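Local coordinates for protein CS6 fimbrial subunit B, CS6 fimbrial subunit A (Escherichia coli, PDB 4B9G) that serves as a fimbrial subunit of the CS6 colonization factor of enterotoxigenic Escherichia coli, here complemented by a donor strand fused on from its partner subunit CssA, at residues D18-I23 with T44-V49; V26-D31 with S36-V41; Y82-D87 with G132-S137; S88-F93 with S102-T107. All coordinates share one frame; numbering follows the deposited sequence.

Interaction 1 (D18-I23 with T44-V49)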
loop_
_atom_site.group_PDB
_atom_site.type_symbol
_atom_site.label_atom_id
_atom_site.label_comp_id
_atom_site.label_asym_id
_atom_site.label_seq_id
_atom_site.Cartn_x
_atom_site.Cartn_y
_atom_site.Cartn_z
ATOM N N ASP A 18 8.857 12.172 1.047
ATOM C CA ASP A 18 8.326 12.407 -0.292
ATOM C C ASP A 18 9.269 11.902 -1.375
ATOM O O ASP A 18 8.822 11.330 -2.376
ATOM C CB ASP A 18 8.096 13.899 -0.555
ATOM C CG ASP A 18 6.880 14.454 0.134
ATOM O OD1 ASP A 18 5.949 13.692 0.421
ATOM O OD2 ASP A 18 6.852 15.682 0.350
ATOM N N SER A 19 10.567 12.149 -1.207
ATOM C CA SER A 19 11.547 11.744 -2.201
ATOM C C SER A 19 11.960 10.276 -2.085
ATOM O O SER A 19 12.624 9.757 -2.970
ATOM C CB SER A 19 12.786 12.628 -2.156
ATOM O OG SER A 19 13.451 12.553 -0.929
ATOM N N ALA A 20 11.591 9.599 -1.002
ATOM C CA ALA A 20 12.047 8.229 -0.783
ATOM C C ALA A 20 11.189 7.177 -1.467
ATOM O O ALA A 20 11.669 6.068 -1.698
ATOM C CB ALA A 20 12.114 7.938 0.708
ATOM N N VAL A 21 9.944 7.438 -1.751
ATOM C CA VAL A 21 8.898 6.530 -2.163
ATOM C C VAL A 21 8.329 6.880 -3.519
ATOM O O VAL A 21 8.086 8.047 -3.817
ATOM C CB VAL A 21 7.753 6.521 -1.123
ATOM C CG1 VAL A 21 6.694 5.594 -1.460
ATOM C CG2 VAL A 21 8.246 6.316 0.234
ATOM N N ARG A 22 8.083 5.860 -4.351
ATOM C CA ARG A 22 7.349 6.021 -5.593
ATOM C C ARG A 22 6.237 4.958 -5.669
ATOM O O ARG A 22 6.394 3.821 -5.212
ATOM C CB ARG A 22 8.317 5.875 -6.788
ATOM C CG ARG A 22 7.773 5.606 -8.132
ATOM C CD ARG A 22 8.896 5.730 -9.115
ATOM N NE ARG A 22 9.615 4.528 -9.551
ATOM C CZ ARG A 22 9.390 3.897 -10.699
ATOM N NH1 ARG A 22 8.394 4.252 -11.501
ATOM N NH2 ARG A 22 10.193 2.902 -11.052
ATOM N N ILE A 23 5.128 5.337 -6.298
ATOM C CA ILE A 23 3.970 4.489 -6.554
ATOM C C ILE A 23 3.873 4.238 -8.063
ATOM O O ILE A 23 4.056 5.166 -8.871
ATOM C CB ILE A 23 2.679 5.188 -6.123
ATOM C CG1 ILE A 23 2.777 5.736 -4.693
ATOM C CG2 ILE A 23 1.479 4.254 -6.367
ATOM C CD1 ILE A 23 2.988 4.694 -3.625
ATOM N N THR A 44 13.718 3.499 -1.156
ATOM C CA THR A 44 15.031 3.189 -0.545
ATOM C C THR A 44 15.038 3.858 0.815
ATOM O O THR A 44 14.612 4.956 0.967
ATOM C CB THR A 44 16.275 3.601 -1.408
ATOM O OG1 THR A 44 16.276 2.869 -2.632
ATOM C CG2 THR A 44 17.597 3.310 -0.692
ATOM N N ILE A 45 15.536 3.179 1.806
ATOM C CA ILE A 45 15.465 3.679 3.168
ATOM C C ILE A 45 16.549 4.746 3.401
ATOM O O ILE A 45 17.739 4.445 3.262
ATOM C CB ILE A 45 15.698 2.496 4.107
ATOM C CG1 ILE A 45 14.708 1.348 3.802
ATOM C CG2 ILE A 45 15.629 2.958 5.546
ATOM C CD1 ILE A 45 13.236 1.715 3.834
ATOM N N PRO A 46 16.162 5.972 3.792
ATOM C CA PRO A 46 17.183 6.986 4.061
ATOM C C PRO A 46 17.988 6.654 5.301
ATOM O O PRO A 46 17.519 6.010 6.232
ATOM C CB PRO A 46 16.359 8.251 4.328
ATOM C CG PRO A 46 15.030 8.000 3.716
ATOM C CD PRO A 46 14.805 6.534 3.873
ATOM N N ALA A 47 19.221 7.144 5.343
ATOM C CA ALA A 47 20.042 7.007 6.538
ATOM C C ALA A 47 19.276 7.614 7.710
ATOM O O ALA A 47 18.660 8.672 7.572
ATOM C CB ALA A 47 21.378 7.703 6.353
ATOM N N GLY A 48 19.298 6.941 8.859
ATOM C CA GLY A 48 18.596 7.420 10.034
ATOM C C GLY A 48 17.218 6.804 10.238
ATOM O O GLY A 48 16.612 7.008 11.291
ATOM N N VAL A 49 16.711 6.070 9.250
ATOM C CA VAL A 49 15.418 5.412 9.385
ATOM C C VAL A 49 15.653 3.961 9.777
ATOM O O VAL A 49 16.335 3.212 9.063
ATOM C CB VAL A 49 14.618 5.512 8.084
ATOM C CG1 VAL A 49 13.358 4.670 8.177
ATOM C CG2 VAL A 49 14.299 6.981 7.793
HETATM O O HOH W 1 14.397 6.103 -2.898
#
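The flat group beside the methyl of Ala20 is the peptide between Thr44 and Ile45, whose carbonyl oxygen comes close: Ala20 CB is 3.9 Å from Thr44 O. The puckered ring of Pro46 is touched at one corner, with Ala20 CB 4.2 Å from Pro46 CG. The CB of Ala20 points at 44-49 and fits against the chain where it leaves its strand. The aromatic ring at this site is Phe138 of strand 128-142. It touches both Ala20 and Pro46, so three apolar groups gather here.

The contact lies at the open end of the antiparallel hairpin made by strands 21-28 and 37-44, in the CssB part of the fusion. Residues 18-20 form a weakly bonded helical turn that leads into the first strand. Pro46 to Val49 form a type II beta turn, closed by Val49 N to Pro46 O at 3.1 Å. Gly48 takes the positive phi (97°) that this turn uses.

The polar link is loose. Thr44 N donates to Ala20 O at 3.3 Å, with a bent N-H...O angle of 145°, and the bond is weak. Water 1 spans the same two atoms, donating to Ala20 O at 3.0 Å and accepting from Thr44 N at 3.2 Å. The N-H of Thr44 is thus shared between two acceptors. The hydroxyl of Thr44 is bonded elsewhere, to Ser108 OG.

Interaction 2 (V26-D31 with S36-V41)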
loop_
_atom_site.group_PDB
_atom_site.type_symbol
_atom_site.label_atom_id
_atom_site.label_comp_id
_atom_site.label_asym_id
_atom_site.label_seq_id
_atom_site.Cartn_x
_atom_site.Cartn_y
_atom_site.Cartn_z
ATOM N N VAL A 26 -0.956 -0.156 -11.734
ATOM C CA VAL A 26 -1.152 -1.174 -12.754
ATOM C C VAL A 26 -2.455 -0.861 -13.479
ATOM O O VAL A 26 -3.470 -0.482 -12.872
ATOM C CB VAL A 26 -1.171 -2.602 -12.161
ATOM C CG1 VAL A 26 -1.376 -3.660 -13.244
ATOM C CG2 VAL A 26 0.131 -2.878 -11.404
ATOM N N ASN A 27 -2.394 -0.989 -14.793
ATOM C CA ASN A 27 -3.514 -0.686 -15.653
ATOM C C ASN A 27 -4.035 -1.992 -16.242
ATOM O O ASN A 27 -3.261 -2.814 -16.746
ATOM C CB ASN A 27 -3.079 0.345 -16.706
ATOM C CG ASN A 27 -2.470 1.580 -16.047
ATOM O OD1 ASN A 27 -3.159 2.297 -15.307
ATOM N ND2 ASN A 27 -1.159 1.777 -16.232
ATOM N N TYR A 28 -5.345 -2.188 -16.129
ATOM C CA TYR A 28 -6.021 -3.396 -16.570
ATOM C C TYR A 28 -6.966 -3.117 -17.717
ATOM O O TYR A 28 -7.499 -2.023 -17.824
ATOM C CB TYR A 28 -6.804 -4.027 -15.410
ATOM C CG TYR A 28 -5.869 -4.732 -14.450
ATOM C CD1 TYR A 28 -5.398 -6.013 -14.727
ATOM C CD2 TYR A 28 -5.401 -4.102 -13.310
ATOM C CE1 TYR A 28 -4.505 -6.656 -13.876
ATOM C CE2 TYR A 28 -4.512 -4.750 -12.452
ATOM C CZ TYR A 28 -4.073 -6.023 -12.754
ATOM O OH TYR A 28 -3.171 -6.671 -11.939
ATOM N N ASP A 29 -7.183 -4.106 -18.570
ATOM C CA ASP A 29 -8.185 -4.005 -19.616
ATOM C C ASP A 29 -9.490 -4.699 -19.238
ATOM O O ASP A 29 -10.460 -4.618 -19.979
ATOM C CB ASP A 29 -7.658 -4.591 -20.928
ATOM C CG ASP A 29 -6.818 -3.609 -21.717
ATOM O OD1 ASP A 29 -6.809 -2.407 -21.386
ATOM O OD2 ASP A 29 -6.174 -4.045 -22.697
ATOM N N SER A 30 -9.509 -5.383 -18.102
ATOM C CA SER A 30 -10.713 -6.033 -17.601
ATOM C C SER A 30 -10.620 -6.104 -16.090
ATOM O O SER A 30 -9.643 -5.643 -15.516
ATOM C CB SER A 30 -10.874 -7.440 -18.185
ATOM O OG SER A 30 -9.767 -8.266 -17.867
ATOM N N ASP A 31 -11.613 -6.692 -15.436
ATOM C CA ASP A 31 -11.643 -6.692 -13.975
ATOM C C ASP A 31 -10.436 -7.400 -13.384
ATOM O O ASP A 31 -10.049 -8.459 -13.852
ATOM C CB ASP A 31 -12.910 -7.371 -13.481
ATOM C CG ASP A 31 -14.145 -6.527 -13.735
ATOM O OD1 ASP A 31 -14.045 -5.545 -14.491
ATOM O OD2 ASP A 31 -15.200 -6.816 -13.157
ATOM N N SER A 36 -4.255 -10.364 -8.003
ATOM C CA SER A 36 -3.702 -9.426 -8.949
ATOM C C SER A 36 -3.107 -8.221 -8.269
ATOM O O SER A 36 -3.609 -7.777 -7.243
ATOM C CB SER A 36 -4.680 -8.972 -10.013
ATOM O OG SER A 36 -5.251 -9.978 -10.735
ATOM N N GLN A 37 -2.030 -7.710 -8.860
ATOM C CA GLN A 37 -1.407 -6.515 -8.347
ATOM C C GLN A 37 -2.105 -5.280 -8.895
ATOM O O GLN A 37 -2.215 -5.083 -10.111
ATOM C CB GLN A 37 0.075 -6.465 -8.731
ATOM C CG GLN A 37 0.907 -7.578 -8.149
ATOM C CD GLN A 37 2.303 -7.571 -8.721
ATOM O OE1 GLN A 37 3.064 -6.640 -8.509
ATOM N NE2 GLN A 37 2.634 -8.594 -9.483
ATOM N N LEU A 38 -2.564 -4.402 -8.004
ATOM C CA LEU A 38 -3.264 -3.174 -8.391
ATOM C C LEU A 38 -2.306 -1.994 -8.574
ATOM O O LEU A 38 -2.541 -1.130 -9.436
ATOM C CB LEU A 38 -4.327 -2.837 -7.371
ATOM C CG LEU A 38 -5.379 -3.924 -7.138
ATOM C CD1 LEU A 38 -6.407 -3.459 -6.092
ATOM C CD2 LEU A 38 -6.065 -4.353 -8.434
ATOM N N TYR A 39 -1.269 -1.941 -7.751
ATOM C CA TYR A 39 -0.189 -0.972 -7.856
ATOM C C TYR A 39 1.007 -1.551 -7.110
ATOM O O TYR A 39 0.854 -2.496 -6.322
ATOM C CB TYR A 39 -0.593 0.422 -7.347
ATOM C CG TYR A 39 -0.885 0.567 -5.869
ATOM C CD1 TYR A 39 0.136 0.751 -4.953
ATOM C CD2 TYR A 39 -2.188 0.558 -5.393
ATOM C CE1 TYR A 39 -0.132 0.947 -3.596
ATOM C CE2 TYR A 39 -2.474 0.744 -4.038
ATOM C CZ TYR A 39 -1.439 0.954 -3.143
ATOM O OH TYR A 39 -1.658 1.172 -1.803
ATOM N N THR A 40 2.176 -0.977 -7.344
ATOM C CA THR A 40 3.367 -1.363 -6.587
ATOM C C THR A 40 3.984 -0.097 -5.976
ATOM O O THR A 40 3.653 1.053 -6.351
ATOM C CB THR A 40 4.307 -2.135 -7.439
ATOM O OG1 THR A 40 3.848 -3.417 -7.845
ATOM C CG2 THR A 40 4.909 -1.373 -8.427
ATOM N N VAL A 41 4.848 -0.326 -5.001
ATOM C CA VAL A 41 5.505 0.718 -4.223
ATOM C C VAL A 41 6.992 0.383 -4.181
ATOM O O VAL A 41 7.365 -0.772 -3.903
ATOM C CB VAL A 41 4.971 0.752 -2.776
ATOM C CG1 VAL A 41 5.609 1.901 -1.988
ATOM C CG2 VAL A 41 3.449 0.834 -2.760
#
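Tyr28 reaches across the hairpin and gives its hydroxyl proton to a backbone carbonyl: Tyr28 OH to Gln37 O is 2.6 Å. The carbonyl oxygen sits at the edge of the phenol ring, in its plane. Seen from the carbonyl, however, the donor lies above the C=O plane, 38° out of it. The tyrosine CG stands anti to the carbonyl carbon (chi1 -76°), and the ring then extends toward 36-41. Ser36 CB is 3.4 Å from Tyr28 OH. Ser36 OG has its own partner, Lys33 O.

The second bond is between backbones. Val26 N donates to Leu38 O at 3.0 Å, again from above the carbonyl plane. Leu38 O takes a further, weak bond from Thr158 OG1, which is also bonded to Val26 O. Thr158 lies in the CssA part, on strand 145-160, the donor strand joined on by the fusion. Both segments of the contact belong to the CssB part.

Val26 packs its CB (3.4 Å) and both methyls, CG1 and CG2 (each 3.5 Å), against Gln37 O. The apolar contact is Tyr28 CE2 to Leu38 CD2 at 4.3 Å, oblique to the ring.

Strands 21-28 and 37-44 form an antiparallel hairpin, and the second turns a corner at Leu38. Two successive carbonyls at this break are each satisfied, Gln37 O by a phenol where no backbone N-H of 26-31 bonds it.

Interaction 3 (Y82-D87 with G132-S137)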
loop_
_atom_site.group_PDB
_atom_site.type_symbol
_atom_site.label_atom_id
_atom_site.label_comp_id
_atom_site.label_asym_id
_atom_site.label_seq_id
_atom_site.Cartn_x
_atom_site.Cartn_y
_atom_site.Cartn_z
ATOM N N TYR A 82 -7.937 -4.512 -1.013
ATOM C CA TYR A 82 -6.587 -5.018 -1.208
ATOM C C TYR A 82 -5.795 -4.992 0.091
ATOM O O TYR A 82 -6.152 -4.283 1.025
ATOM C CB TYR A 82 -5.839 -4.213 -2.283
ATOM C CG TYR A 82 -5.441 -2.821 -1.855
ATOM C CD1 TYR A 82 -6.318 -1.745 -1.949
ATOM C CD2 TYR A 82 -4.166 -2.575 -1.359
ATOM C CE1 TYR A 82 -5.934 -0.473 -1.562
ATOM C CE2 TYR A 82 -3.766 -1.301 -0.988
ATOM C CZ TYR A 82 -4.648 -0.252 -1.093
ATOM O OH TYR A 82 -4.214 1.022 -0.757
ATOM N N TYR A 83 -4.684 -5.730 0.110
ATOM C CA TYR A 83 -3.709 -5.638 1.189
ATOM C C TYR A 83 -2.310 -5.425 0.593
ATOM O O TYR A 83 -2.075 -5.658 -0.605
ATOM C CB TYR A 83 -3.703 -6.888 2.085
ATOM C CG TYR A 83 -3.288 -8.151 1.404
ATOM C CD1 TYR A 83 -1.955 -8.527 1.333
ATOM C CD2 TYR A 83 -4.247 -8.965 0.804
ATOM C CE1 TYR A 83 -1.601 -9.711 0.691
ATOM C CE2 TYR A 83 -3.905 -10.136 0.172
ATOM C CZ TYR A 83 -2.588 -10.506 0.112
ATOM O OH TYR A 83 -2.223 -11.688 -0.489
ATOM N N ILE A 84 -1.374 -5.003 1.435
ATOM C CA ILE A 84 0.011 -4.773 1.028
ATOM C C ILE A 84 0.897 -5.991 1.346
ATOM O O ILE A 84 0.930 -6.473 2.492
ATOM C CB ILE A 84 0.583 -3.511 1.750
ATOM C CG1 ILE A 84 -0.163 -2.259 1.275
ATOM C CG2 ILE A 84 2.094 -3.399 1.557
ATOM C CD1 ILE A 84 0.158 -1.788 -0.141
ATOM N N ARG A 85 1.620 -6.470 0.335
ATOM C CA ARG A 85 2.581 -7.567 0.432
ATOM C C ARG A 85 3.987 -6.998 0.182
ATOM O O ARG A 85 4.178 -6.214 -0.762
ATOM C CB ARG A 85 2.257 -8.619 -0.635
ATOM C CG ARG A 85 3.115 -9.860 -0.561
ATOM C CD ARG A 85 2.750 -10.894 -1.622
ATOM N NE ARG A 85 3.170 -10.447 -2.946
ATOM C CZ ARG A 85 2.562 -10.751 -4.091
ATOM N NH1 ARG A 85 1.485 -11.516 -4.128
ATOM N NH2 ARG A 85 3.037 -10.253 -5.215
ATOM N N LYS A 86 4.962 -7.382 1.007
ATOM C CA LYS A 86 6.353 -7.012 0.722
ATOM C C LYS A 86 6.940 -7.982 -0.291
ATOM O O LYS A 86 6.909 -9.196 -0.066
ATOM C CB LYS A 86 7.185 -7.035 2.005
ATOM C CG LYS A 86 8.624 -6.594 1.780
ATOM C CD LYS A 86 9.443 -6.453 3.076
ATOM C CE LYS A 86 9.632 -7.738 3.864
ATOM N NZ LYS A 86 10.493 -8.694 3.143
ATOM N N ASP A 87 7.487 -7.441 -1.376
ATOM C CA ASP A 87 8.105 -8.244 -2.423
ATOM C C ASP A 87 9.634 -8.212 -2.482
ATOM O O ASP A 87 10.228 -9.062 -3.159
ATOM C CB ASP A 87 7.503 -7.919 -3.786
ATOM C CG ASP A 87 6.092 -8.483 -3.941
ATOM O OD1 ASP A 87 5.737 -9.450 -3.237
ATOM O OD2 ASP A 87 5.337 -7.981 -4.788
ATOM N N GLY A 132 -7.148 5.846 -4.020
ATOM C CA GLY A 132 -7.132 5.899 -2.566
ATOM C C GLY A 132 -5.833 6.513 -2.089
ATOM O O GLY A 132 -5.146 7.197 -2.864
ATOM N N HIS A 133 -5.479 6.237 -0.832
ATOM C CA HIS A 133 -4.232 6.714 -0.252
ATOM C C HIS A 133 -3.567 5.597 0.520
ATOM O O HIS A 133 -4.237 4.706 1.041
ATOM C CB HIS A 133 -4.463 7.892 0.686
ATOM C CG HIS A 133 -4.852 9.147 -0.031
ATOM N ND1 HIS A 133 -6.146 9.388 -0.434
ATOM C CD2 HIS A 133 -4.128 10.216 -0.440
ATOM C CE1 HIS A 133 -6.204 10.551 -1.057
ATOM N NE2 HIS A 133 -4.997 11.083 -1.063
ATOM N N LEU A 134 -2.239 5.681 0.583
ATOM C CA LEU A 134 -1.406 4.718 1.284
ATOM C C LEU A 134 -0.567 5.489 2.301
ATOM O O LEU A 134 0.161 6.403 1.929
ATOM C CB LEU A 134 -0.471 4.031 0.291
ATOM C CG LEU A 134 0.511 3.041 0.898
ATOM C CD1 LEU A 134 -0.178 1.772 1.413
ATOM C CD2 LEU A 134 1.572 2.708 -0.118
ATOM N N THR A 135 -0.662 5.117 3.574
ATOM C CA THR A 135 0.160 5.710 4.618
ATOM C C THR A 135 1.512 5.002 4.656
ATOM O O THR A 135 1.589 3.781 4.798
ATOM C CB THR A 135 -0.478 5.564 5.998
ATOM O OG1 THR A 135 -1.759 6.217 6.006
ATOM C CG2 THR A 135 0.439 6.124 7.084
ATOM N N VAL A 136 2.585 5.790 4.531
ATOM C CA VAL A 136 3.937 5.315 4.799
ATOM C C VAL A 136 4.507 6.194 5.900
ATOM O O VAL A 136 4.405 7.425 5.850
ATOM C CB VAL A 136 4.848 5.368 3.550
ATOM C CG1 VAL A 136 6.245 4.839 3.871
ATOM C CG2 VAL A 136 4.226 4.612 2.373
ATOM N N SER A 137 5.070 5.556 6.921
ATOM C CA SER A 137 5.693 6.262 8.031
ATOM C C SER A 137 7.091 5.701 8.277
ATOM O O SER A 137 7.323 4.496 8.155
ATOM C CB SER A 137 4.868 6.145 9.312
ATOM O OG SER A 137 3.541 6.587 9.077
HETATM O O HOH W 2 -6.089 2.832 -0.428
#
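Ile84 and Leu134 meet through branches set by their torsions. Leu134 has CG anti to the backbone N, and chi2 (70°) turns CD1 to the Ile84 side. Ile84 has CG1 anti to the carbonyl carbon (chi1 -66°), which brings CG1 over, and chi2 (-73°) turns CD1 to Leu134. The ends touch at 3.9 Å, Ile84 CD1 to Leu134 CD1, and Ile84 CG1 is 4.0 Å from the same Leu134 CD1. The two side chains run obliquely to each other.

The backbones stay well apart: the CA atoms of Ile84 and Leu134 are 9.6 Å from each other. This is face-to-face packing across the core of a beta sandwich, consistent with the incomplete immunoglobulin-like fold of donor-strand-complemented pilins. Both segments belong to the CssB part of the fusion. Strands 79-88 and 128-142 meet directly here through inward side chains. Tyr39 and Val41 of strand 37-44 also touch Leu134.

A water adds a link from Tyr82 OH to the backbone of His133. Water 2 lies in the plane of the ring, at its edge, 2.6 Å from Tyr82 OH. It donates to His133 O at 3.0 Å. Tyr82 OH also bonds Tyr39 OH.

Within 82-87, Arg85 grips Asp87 side-on, with Arg85 NE 2.8 Å from Asp87 OD1 and Arg85 NH2 3.3 Å from Asp87 OD2. Ser112 is a further partner of Asp87 OD2. The charges are thus paired along one strand, while the join between the strands is apolar apart from one buried hydroxyl, which a water and a second tyrosine satisfy.

Interaction 4 (S88-F93 with S102-T107)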
loop_
_atom_site.group_PDB
_atom_site.type_symbol
_atom_site.label_atom_id
_atom_site.label_comp_id
_atom_site.label_asym_id
_atom_site.label_seq_id
_atom_site.Cartn_x
_atom_site.Cartn_y
_atom_site.Cartn_z
ATOM N N SER A 88 10.283 -7.297 -1.783
ATOM C CA SER A 88 11.741 -7.359 -1.633
ATOM C C SER A 88 12.176 -6.453 -0.496
ATOM O O SER A 88 11.482 -5.507 -0.128
ATOM C CB SER A 88 12.489 -6.988 -2.912
ATOM O OG SER A 88 12.312 -5.616 -3.181
ATOM N N GLY A 89 13.354 -6.758 0.044
ATOM C CA GLY A 89 13.965 -6.006 1.130
ATOM C C GLY A 89 13.898 -6.767 2.448
ATOM O O GLY A 89 12.856 -7.327 2.789
ATOM N N ALA A 90 14.978 -6.807 3.215
ATOM C CA ALA A 90 15.039 -7.657 4.405
ATOM C C ALA A 90 14.200 -7.137 5.574
ATOM O O ALA A 90 14.210 -5.937 5.875
ATOM C CB ALA A 90 16.482 -7.808 4.851
ATOM N N GLY A 91 13.501 -8.039 6.257
ATOM C CA GLY A 91 12.826 -7.683 7.491
ATOM C C GLY A 91 11.532 -8.441 7.734
ATOM O O GLY A 91 10.958 -9.024 6.814
ATOM N N LYS A 92 11.056 -8.358 8.977
ATOM C CA LYS A 92 9.931 -9.120 9.486
ATOM C C LYS A 92 8.605 -8.382 9.246
ATOM O O LYS A 92 8.012 -7.826 10.187
ATOM C CB LYS A 92 10.131 -9.411 10.990
ATOM C CG LYS A 92 11.374 -10.264 11.261
ATOM C CD LYS A 92 11.706 -10.479 12.752
ATOM C CE LYS A 92 13.018 -11.272 12.904
ATOM N NZ LYS A 92 13.436 -11.472 14.304
ATOM N N PHE A 93 8.140 -8.428 7.987
ATOM C CA PHE A 93 6.831 -7.865 7.562
ATOM C C PHE A 93 5.851 -8.988 7.189
ATOM O O PHE A 93 6.094 -9.754 6.261
ATOM C CB PHE A 93 7.009 -6.923 6.347
ATOM C CG PHE A 93 5.738 -6.198 5.910
ATOM C CD1 PHE A 93 5.364 -5.000 6.486
ATOM C CD2 PHE A 93 4.945 -6.703 4.900
ATOM C CE1 PHE A 93 4.217 -4.345 6.085
ATOM C CE2 PHE A 93 3.805 -6.048 4.492
ATOM C CZ PHE A 93 3.441 -4.866 5.067
ATOM N N SER A 102 11.342 -3.340 11.348
ATOM C CA SER A 102 12.714 -2.865 11.226
ATOM C C SER A 102 13.284 -3.163 9.838
ATOM O O SER A 102 13.135 -4.271 9.301
ATOM C CB SER A 102 13.581 -3.486 12.324
ATOM O OG SER A 102 13.106 -3.062 13.589
ATOM N N VAL A 103 13.956 -2.153 9.279
ATOM C CA VAL A 103 14.502 -2.172 7.923
ATOM C C VAL A 103 15.994 -1.870 7.940
ATOM O O VAL A 103 16.536 -1.399 8.933
ATOM C CB VAL A 103 13.786 -1.144 7.001
ATOM C CG1 VAL A 103 12.333 -1.535 6.781
ATOM C CG2 VAL A 103 13.891 0.258 7.542
ATOM N N LYS A 104 16.664 -2.119 6.841
ATOM C CA LYS A 104 18.064 -1.828 6.606
ATOM C C LYS A 104 18.252 -0.530 5.827
ATOM O O LYS A 104 17.774 -0.384 4.716
ATOM C CB LYS A 104 18.852 -2.995 5.957
ATOM C CG LYS A 104 18.797 -4.319 6.645
ATOM C CD LYS A 104 19.567 -5.437 5.897
ATOM C CE LYS A 104 19.642 -6.692 6.740
ATOM N NZ LYS A 104 20.391 -6.659 7.974
ATOM N N GLU A 105 18.968 0.406 6.436
ATOM C CA GLU A 105 19.161 1.698 5.775
ATOM C C GLU A 105 19.971 1.555 4.483
ATOM O O GLU A 105 20.796 0.648 4.348
ATOM C CB GLU A 105 19.724 2.798 6.713
ATOM C CG GLU A 105 21.034 2.543 7.421
ATOM C CD GLU A 105 21.545 3.793 8.155
ATOM O OE1 GLU A 105 20.810 4.355 9.020
ATOM O OE2 GLU A 105 22.699 4.217 7.879
ATOM N N ASN A 106 19.677 2.431 3.525
ATOM C CA ASN A 106 20.380 2.478 2.242
ATOM C C ASN A 106 20.180 1.228 1.418
ATOM O O ASN A 106 21.030 0.840 0.620
ATOM C CB ASN A 106 21.859 2.738 2.447
ATOM C CG ASN A 106 22.113 4.117 2.968
ATOM O OD1 ASN A 106 21.478 5.079 2.531
ATOM N ND2 ASN A 106 23.018 4.230 3.923
ATOM N N THR A 107 19.089 0.534 1.633
ATOM C CA THR A 107 18.660 -0.571 0.833
ATOM C C THR A 107 17.243 -0.354 0.353
ATOM O O THR A 107 16.481 0.426 0.888
ATOM C CB THR A 107 18.707 -1.871 1.542
ATOM O OG1 THR A 107 17.720 -1.870 2.522
ATOM C CG2 THR A 107 19.952 -2.112 2.124
HETATM O O HOH W 3 17.244 -5.053 2.689
HETATM O O HOH W 4 15.786 -5.664 8.441
HETATM O O HOH W 5 12.462 -6.567 10.658
#
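Ala90 and Lys104 make the side-chain contact. The methyl of Ala90 lies against the far part of the lysine chain, with Ala90 CB 3.8 Å from Lys104 CE and 4.0 Å from Lys104 CD. The lysine runs extended and bends only at its last torsion (chi4 -65°), so its CH2 groups, not its amine, meet Ala90. Nearby, Gly91 CA packs 3.9 Å from Ser102 O.

Polar links between the segments pass through water. Water 4 donates to Ala90 O and to Ser102 O, at 3.0 and 3.1 Å. Water 5 accepts from Lys92 N and donates to Ser102 O, both at 2.8 Å. Water 3 joins Ala90 N to Thr107 OG1. Ser102 O therefore receives two waters.

Both segments are mostly loop, running from the end of strand 79-88 and from strand 101-102, at one end of the CssB beta sandwich. Tyr109 OH bonds both Ala90 O and Lys104 N, a direct protein bridge beside the waters.

Turns shape each loop. Lys104 to Thr107 form a type II turn. Its backbone closure is weak, and the Thr107 hydroxyl adds a bond to the same oxygen, Thr107 OG1 to Lys104 O at 2.7 Å. Lys92 centres an inverse gamma turn. Gly89 and Gly91 take positive phi angles.

In the fold
Interaction 3 lies at the centre of the chain, in the sandwich core. Interactions 1, 2 and 4 lie nearer the surface, their centres about 14, 14 and 15 Å from the centre of interaction 3. Interactions 1 and 2 share the hairpin of strands 21-28 and 37-44, with centres about 23 Å apart; 2 falls within the span of 1 along the chain. Interaction 4 likewise falls within the span of 3. Interactions 1 and 4 are about 12 Å apart at one end, where Ile45 bonds Asn106 and Gly48 bonds Glu105. The hydrogen bond between Tyr39 OH and Tyr82 OH joins interactions 2 and 3. Together they join the hairpin bordering the donor strand to the core and to the end loops of the subunit.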